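Long-range contact in putative O-acetylhomoserine (Thiol)-lyase (PDB 4OC9), which probably makes homocysteine from O-acetylhomoserine and a sulfur donor, as a pyridoxal-phosphate-dependent enzyme of the trans-sulfuration family: residues 225-239 against 250-262. Residues are numbered along the deposited sequence; the frame is centred on the assembly and turned at random.
Sequences LNDLLKNNDRYKAFN and LNTLDLPIFSIRV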
loop_
_atom_site.group_PDB
_atom_site.type_symbol
_atom_site.label_atom_id
_atom_site.label_comp_id
_atom_site.label_asym_id
_atom_site.label_seq_id
_atom_site.Cartn_x
_atom_site.Cartn_y
_atom_site.Cartn_z
ATOM N N LEU D 225 -32.188 13.920 -7.803
ATOM C CA LEU D 225 -31.880 15.180 -7.120
ATOM C C LEU D 225 -31.918 16.408 -8.094
ATOM O O LEU D 225 -32.093 17.563 -7.652
ATOM C CB LEU D 225 -30.522 15.108 -6.438
ATOM C CG LEU D 225 -30.065 16.358 -5.671
ATOM C CD1 LEU D 225 -31.088 16.746 -4.624
ATOM C CD2 LEU D 225 -28.722 16.100 -5.026
ATOM N N ASN D 226 -31.679 16.177 -9.393
ATOM C CA ASN D 226 -31.720 17.256 -10.395
ATOM C C ASN D 226 -33.056 17.981 -10.327
ATOM O O ASN D 226 -33.108 19.226 -10.441
ATOM C CB ASN D 226 -31.514 16.717 -11.810
ATOM C CG ASN D 226 -30.090 16.269 -12.081
ATOM O OD1 ASN D 226 -29.152 16.639 -11.373
ATOM N ND2 ASN D 226 -29.915 15.568 -13.170
ATOM N N ASP D 227 -34.134 17.212 -10.130
ATOM C CA ASP D 227 -35.500 17.781 -10.015
ATOM C C ASP D 227 -35.526 18.945 -9.029
ATOM O O ASP D 227 -36.174 19.951 -9.255
ATOM C CB ASP D 227 -36.507 16.711 -9.560
ATOM C CG ASP D 227 -36.633 15.561 -10.535
ATOM O OD1 ASP D 227 -36.012 15.616 -11.611
ATOM O OD2 ASP D 227 -37.345 14.578 -10.238
ATOM N N LEU D 228 -34.815 18.803 -7.920
ATOM C CA LEU D 228 -34.756 19.846 -6.880
ATOM C C LEU D 228 -33.776 20.981 -7.160
ATOM O O LEU D 228 -33.972 22.110 -6.699
ATOM C CB LEU D 228 -34.382 19.194 -5.537
ATOM C CG LEU D 228 -34.226 20.089 -4.298
ATOM C CD1 LEU D 228 -35.498 20.887 -4.009
ATOM C CD2 LEU D 228 -33.865 19.255 -3.083
ATOM N N LEU D 229 -32.694 20.689 -7.878
ATOM C CA LEU D 229 -31.677 21.710 -8.189
ATOM C C LEU D 229 -31.958 22.491 -9.455
ATOM O O LEU D 229 -31.733 23.705 -9.502
ATOM C CB LEU D 229 -30.277 21.089 -8.255
ATOM C CG LEU D 229 -29.722 20.536 -6.938
ATOM C CD1 LEU D 229 -28.396 19.828 -7.156
ATOM C CD2 LEU D 229 -29.565 21.651 -5.903
ATOM N N LYS D 230 -32.404 21.796 -10.491
ATOM C CA LYS D 230 -32.710 22.458 -11.750
ATOM C C LYS D 230 -33.938 23.357 -11.625
ATOM O O LYS D 230 -34.929 22.980 -11.017
ATOM C CB LYS D 230 -32.908 21.437 -12.883
ATOM C CG LYS D 230 -31.638 20.757 -13.361
ATOM C CD LYS D 230 -31.969 19.777 -14.462
ATOM C CE LYS D 230 -30.724 19.146 -15.038
ATOM N NZ LYS D 230 -30.987 18.085 -16.045
ATOM N N ASN D 231 -33.854 24.538 -12.224
ATOM C CA ASN D 231 -34.948 25.516 -12.212
ATOM C C ASN D 231 -35.418 25.853 -10.811
ATOM O O ASN D 231 -36.602 25.963 -10.563
ATOM C CB ASN D 231 -36.126 25.002 -13.037
ATOM C CG ASN D 231 -35.743 24.720 -14.473
ATOM O OD1 ASN D 231 -34.854 25.363 -15.039
ATOM N ND2 ASN D 231 -36.449 23.784 -15.090
ATOM N N ASN D 232 -34.469 26.033 -9.909
ATOM C CA ASN D 232 -34.779 26.375 -8.542
ATOM C C ASN D 232 -33.968 27.628 -8.258
ATOM O O ASN D 232 -32.735 27.604 -8.245
ATOM C CB ASN D 232 -34.453 25.201 -7.615
ATOM C CG ASN D 232 -34.711 25.502 -6.147
ATOM O OD1 ASN D 232 -34.748 26.648 -5.726
ATOM N ND2 ASN D 232 -34.813 24.457 -5.355
ATOM N N ASP D 233 -34.687 28.731 -8.072
ATOM C CA ASP D 233 -34.108 30.047 -7.804
ATOM C C ASP D 233 -33.183 30.077 -6.592
ATOM O O ASP D 233 -32.384 30.998 -6.423
ATOM C CB ASP D 233 -35.223 31.075 -7.548
ATOM C CG ASP D 233 -36.128 31.301 -8.751
ATOM O OD1 ASP D 233 -35.836 30.766 -9.852
ATOM O OD2 ASP D 233 -37.131 32.042 -8.580
ATOM N N ARG D 234 -33.325 29.097 -5.719
ATOM C CA ARG D 234 -32.495 29.052 -4.534
ATOM C C ARG D 234 -31.055 28.589 -4.882
ATOM O O ARG D 234 -30.110 28.921 -4.156
ATOM C CB ARG D 234 -33.134 28.124 -3.511
ATOM C CG ARG D 234 -32.445 28.141 -2.172
ATOM C CD ARG D 234 -33.102 27.190 -1.187
ATOM N NE ARG D 234 -34.499 27.515 -0.877
ATOM C CZ ARG D 234 -34.896 28.375 0.069
ATOM N NH1 ARG D 234 -34.024 29.079 0.795
ATOM N NH2 ARG D 234 -36.189 28.559 0.269
ATOM N N TYR D 235 -30.890 27.891 -6.014
ATOM C CA TYR D 235 -29.576 27.402 -6.420
ATOM C C TYR D 235 -29.139 27.874 -7.807
ATOM O O TYR D 235 -29.186 27.127 -8.796
ATOM C CB TYR D 235 -29.524 25.873 -6.321
ATOM C CG TYR D 235 -29.858 25.407 -4.939
ATOM C CD1 TYR D 235 -28.944 25.564 -3.893
ATOM C CD2 TYR D 235 -31.088 24.807 -4.655
ATOM C CE1 TYR D 235 -29.244 25.151 -2.613
ATOM C CE2 TYR D 235 -31.403 24.407 -3.376
ATOM C CZ TYR D 235 -30.475 24.584 -2.357
ATOM O OH TYR D 235 -30.767 24.159 -1.066
ATOM N N LYS D 236 -28.656 29.108 -7.871
ATOM C CA LYS D 236 -28.197 29.669 -9.156
ATOM C C LYS D 236 -26.926 29.048 -9.743
ATOM O O LYS D 236 -26.812 28.957 -10.965
ATOM C CB LYS D 236 -28.195 31.190 -9.123
ATOM C CG LYS D 236 -29.642 31.649 -9.057
ATOM C CD LYS D 236 -29.866 33.127 -8.928
ATOM C CE LYS D 236 -31.360 33.330 -8.707
ATOM N NZ LYS D 236 -31.751 34.719 -8.352
ATOM N N ALA D 237 -26.037 28.527 -8.896
ATOM C CA ALA D 237 -24.810 27.896 -9.389
ATOM C C ALA D 237 -25.148 26.739 -10.329
ATOM O O ALA D 237 -24.395 26.439 -11.247
ATOM C CB ALA D 237 -23.973 27.413 -8.234
ATOM N N PHE D 238 -26.297 26.113 -10.138
ATOM C CA PHE D 238 -26.722 24.991 -10.999
ATOM C C PHE D 238 -27.651 25.402 -12.157
ATOM O O PHE D 238 -28.141 24.560 -12.914
ATOM C CB PHE D 238 -27.433 23.916 -10.144
ATOM C CG PHE D 238 -26.550 23.280 -9.115
ATOM C CD1 PHE D 238 -25.779 22.167 -9.443
ATOM C CD2 PHE D 238 -26.457 23.793 -7.836
ATOM C CE1 PHE D 238 -24.942 21.574 -8.509
ATOM C CE2 PHE D 238 -25.612 23.206 -6.897
ATOM C CZ PHE D 238 -24.863 22.098 -7.230
ATOM N N ASN D 239 -27.827 26.705 -12.339
ATOM C CA ASN D 239 -28.720 27.235 -13.385
ATOM C C ASN D 239 -28.214 28.464 -14.107
ATOM O O ASN D 239 -28.997 29.224 -14.650
ATOM C CB ASN D 239 -30.059 27.569 -12.698
ATOM C CG ASN D 239 -30.747 26.338 -12.156
ATOM O OD1 ASN D 239 -31.230 25.503 -12.925
ATOM N ND2 ASN D 239 -30.864 26.252 -10.831
ATOM N N LEU D 250 -25.104 23.987 -15.921
ATOM C CA LEU D 250 -25.381 22.640 -15.405
ATOM C C LEU D 250 -26.800 22.134 -15.565
ATOM O O LEU D 250 -26.976 20.933 -15.753
ATOM C CB LEU D 250 -24.946 22.527 -13.939
ATOM C CG LEU D 250 -23.441 22.712 -13.715
ATOM C CD1 LEU D 250 -23.085 22.797 -12.247
ATOM C CD2 LEU D 250 -22.644 21.617 -14.410
ATOM N N ASN D 251 -27.800 23.020 -15.551
ATOM C CA ASN D 251 -29.182 22.550 -15.697
ATOM C C ASN D 251 -29.452 21.945 -17.075
ATOM O O ASN D 251 -30.510 21.379 -17.315
ATOM C CB ASN D 251 -30.214 23.603 -15.334
ATOM C CG ASN D 251 -30.232 24.772 -16.290
ATOM O OD1 ASN D 251 -29.869 24.637 -17.458
ATOM N ND2 ASN D 251 -30.678 25.933 -15.801
ATOM N N THR D 252 -28.480 22.052 -17.975
ATOM C CA THR D 252 -28.588 21.494 -19.324
ATOM C C THR D 252 -28.134 20.039 -19.407
ATOM O O THR D 252 -28.335 19.375 -20.418
ATOM C CB THR D 252 -27.647 22.298 -20.248
ATOM O OG1 THR D 252 -28.077 23.654 -20.249
ATOM C CG2 THR D 252 -27.498 21.806 -21.723
ATOM N N LEU D 253 -27.516 19.539 -18.338
ATOM C CA LEU D 253 -26.975 18.177 -18.339
ATOM C C LEU D 253 -27.873 17.083 -17.860
ATOM O O LEU D 253 -28.584 17.234 -16.884
ATOM C CB LEU D 253 -25.698 18.137 -17.465
ATOM C CG LEU D 253 -24.547 19.094 -17.817
ATOM C CD1 LEU D 253 -23.444 18.989 -16.774
ATOM C CD2 LEU D 253 -24.004 18.831 -19.216
ATOM N N ASP D 254 -27.786 15.947 -18.534
ATOM C CA ASP D 254 -28.556 14.798 -18.155
ATOM C C ASP D 254 -27.578 13.895 -17.350
ATOM O O ASP D 254 -27.186 12.802 -17.773
ATOM C CB ASP D 254 -29.116 14.122 -19.385
ATOM C CG ASP D 254 -30.059 12.974 -19.047
ATOM O OD1 ASP D 254 -30.465 12.827 -17.871
ATOM O OD2 ASP D 254 -30.415 12.226 -19.972
ATOM N N LEU D 255 -27.176 14.403 -16.182
ATOM C CA LEU D 255 -26.239 13.740 -15.271
ATOM C C LEU D 255 -26.484 14.241 -13.872
ATOM O O LEU D 255 -27.060 15.295 -13.706
ATOM C CB LEU D 255 -24.802 14.144 -15.614
ATOM C CG LEU D 255 -24.190 13.793 -16.954
ATOM C CD1 LEU D 255 -22.825 14.450 -17.059
ATOM C CD2 LEU D 255 -24.095 12.284 -17.125
ATOM N N PRO D 256 -26.032 13.496 -12.860
ATOM C CA PRO D 256 -26.237 13.974 -11.491
ATOM C C PRO D 256 -25.386 15.223 -11.360
ATOM O O PRO D 256 -24.188 15.140 -11.081
ATOM C CB PRO D 256 -25.720 12.817 -10.627
ATOM C CG PRO D 256 -24.802 12.053 -11.518
ATOM C CD PRO D 256 -25.361 12.189 -12.901
ATOM N N ILE D 257 -26.013 16.378 -11.540
ATOM C CA ILE D 257 -25.285 17.648 -11.500
ATOM C C ILE D 257 -24.641 18.023 -10.173
ATOM O O ILE D 257 -23.651 18.736 -10.155
ATOM C CB ILE D 257 -26.126 18.818 -12.062
ATOM C CG1 ILE D 257 -27.272 19.198 -11.132
ATOM C CG2 ILE D 257 -26.628 18.463 -13.461
ATOM C CD1 ILE D 257 -28.075 20.378 -11.645
ATOM N N PHE D 258 -25.196 17.531 -9.066
ATOM C CA PHE D 258 -24.624 17.836 -7.747
ATOM C C PHE D 258 -23.227 17.197 -7.688
ATOM O O PHE D 258 -22.238 17.860 -7.354
ATOM C CB PHE D 258 -25.508 17.312 -6.620
ATOM C CG PHE D 258 -24.928 17.518 -5.247
ATOM C CD1 PHE D 258 -24.023 16.577 -4.704
ATOM C CD2 PHE D 258 -25.312 18.581 -4.467
ATOM C CE1 PHE D 258 -23.515 16.734 -3.421
ATOM C CE2 PHE D 258 -24.795 18.751 -3.180
ATOM C CZ PHE D 258 -23.896 17.823 -2.661
ATOM N N SER D 259 -23.166 15.918 -8.053
ATOM C CA SER D 259 -21.907 15.174 -8.052
ATOM C C SER D 259 -20.941 15.743 -9.110
ATOM O O SER D 259 -19.733 15.840 -8.871
ATOM C CB SER D 259 -22.154 13.680 -8.270
ATOM O OG SER D 259 -22.910 13.140 -7.195
ATOM N N ILE D 260 -21.479 16.107 -10.269
ATOM C CA ILE D 260 -20.648 16.669 -11.328
ATOM C C ILE D 260 -19.953 17.917 -10.850
ATOM O O ILE D 260 -18.762 18.089 -11.090
ATOM C CB ILE D 260 -21.455 16.999 -12.600
ATOM C CG1 ILE D 260 -21.931 15.718 -13.297
ATOM C CG2 ILE D 260 -20.628 17.794 -13.588
ATOM C CD1 ILE D 260 -20.839 14.738 -13.735
ATOM N N ARG D 261 -20.670 18.781 -10.143
ATOM C CA ARG D 261 -20.031 19.994 -9.690
ATOM C C ARG D 261 -18.940 19.656 -8.673
ATOM O O ARG D 261 -17.880 20.241 -8.683
ATOM C CB ARG D 261 -21.040 21.066 -9.206
ATOM C CG ARG D 261 -20.338 22.417 -9.113
ATOM C CD ARG D 261 -21.213 23.688 -9.081
ATOM N NE ARG D 261 -21.640 24.132 -7.787
ATOM C CZ ARG D 261 -21.174 25.191 -7.123
ATOM N NH1 ARG D 261 -20.297 26.067 -7.617
ATOM N NH2 ARG D 261 -21.690 25.425 -5.939
ATOM N N VAL D 262 -19.200 18.690 -7.802
ATOM C CA VAL D 262 -18.203 18.301 -6.807
ATOM C C VAL D 262 -16.891 17.920 -7.519
ATOM O O VAL D 262 -15.794 18.237 -7.051
ATOM C CB VAL D 262 -18.660 17.094 -5.959
ATOM C CG1 VAL D 262 -17.534 16.630 -5.048
ATOM C CG2 VAL D 262 -19.899 17.419 -5.147
HETATM O O HOH W 1 -27.907 16.085 -8.984
HETATM O O HOH W 2 -32.032 19.417 -18.456
#
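At the edge of the F238 ring lies the carbonyl O of I257, in the ring plane and 3.5 Å from CE1, while CD1 of L229, from the ring's own segment, sits over the centre of one face. R261 crosses this ring at about a right angle, the guanidinium plane turned 84° from it, and CB of A237 lies over the centre of one guanidinium face, 3.7 Å from CZ; NH2 of R261 is hydrogen-bonded to the backbone O of N94. The site lies at the margin of the large PLP-binding domain of this aminotransferase-like fold, where helix 225-229, following strand 217-221, runs at 80° to the start of helix 257-270. That start is a worked example of a remote amide holding a helix's first turn: N226 OD1 receives the backbone N-H of I257 on a lone pair, whereas ND2 gives a nearly straight bond to L255 O, which it approaches from above the carbonyl plane. Water 1 donates to OD1 and accepts from F258 N. CG1 of I257, set between its backbone N and carbonyl carbon (chi1 71°), puts CD1 3.6 Å from F238 CD1. Extended beyond CG, the K230 chain runs across N251, CG against its CB, and delivers NZ to L253 O at 2.7 Å; water 2 joins the same ammonium to N251 O. N239 ties residues 225-239 together, its ND2 hydrogen-bonded to L229 O and Y235 O. Its OD1 takes two donors, N231 N and, in the carbonyl plane on a lone pair, N251 ND2 at 3.0 Å.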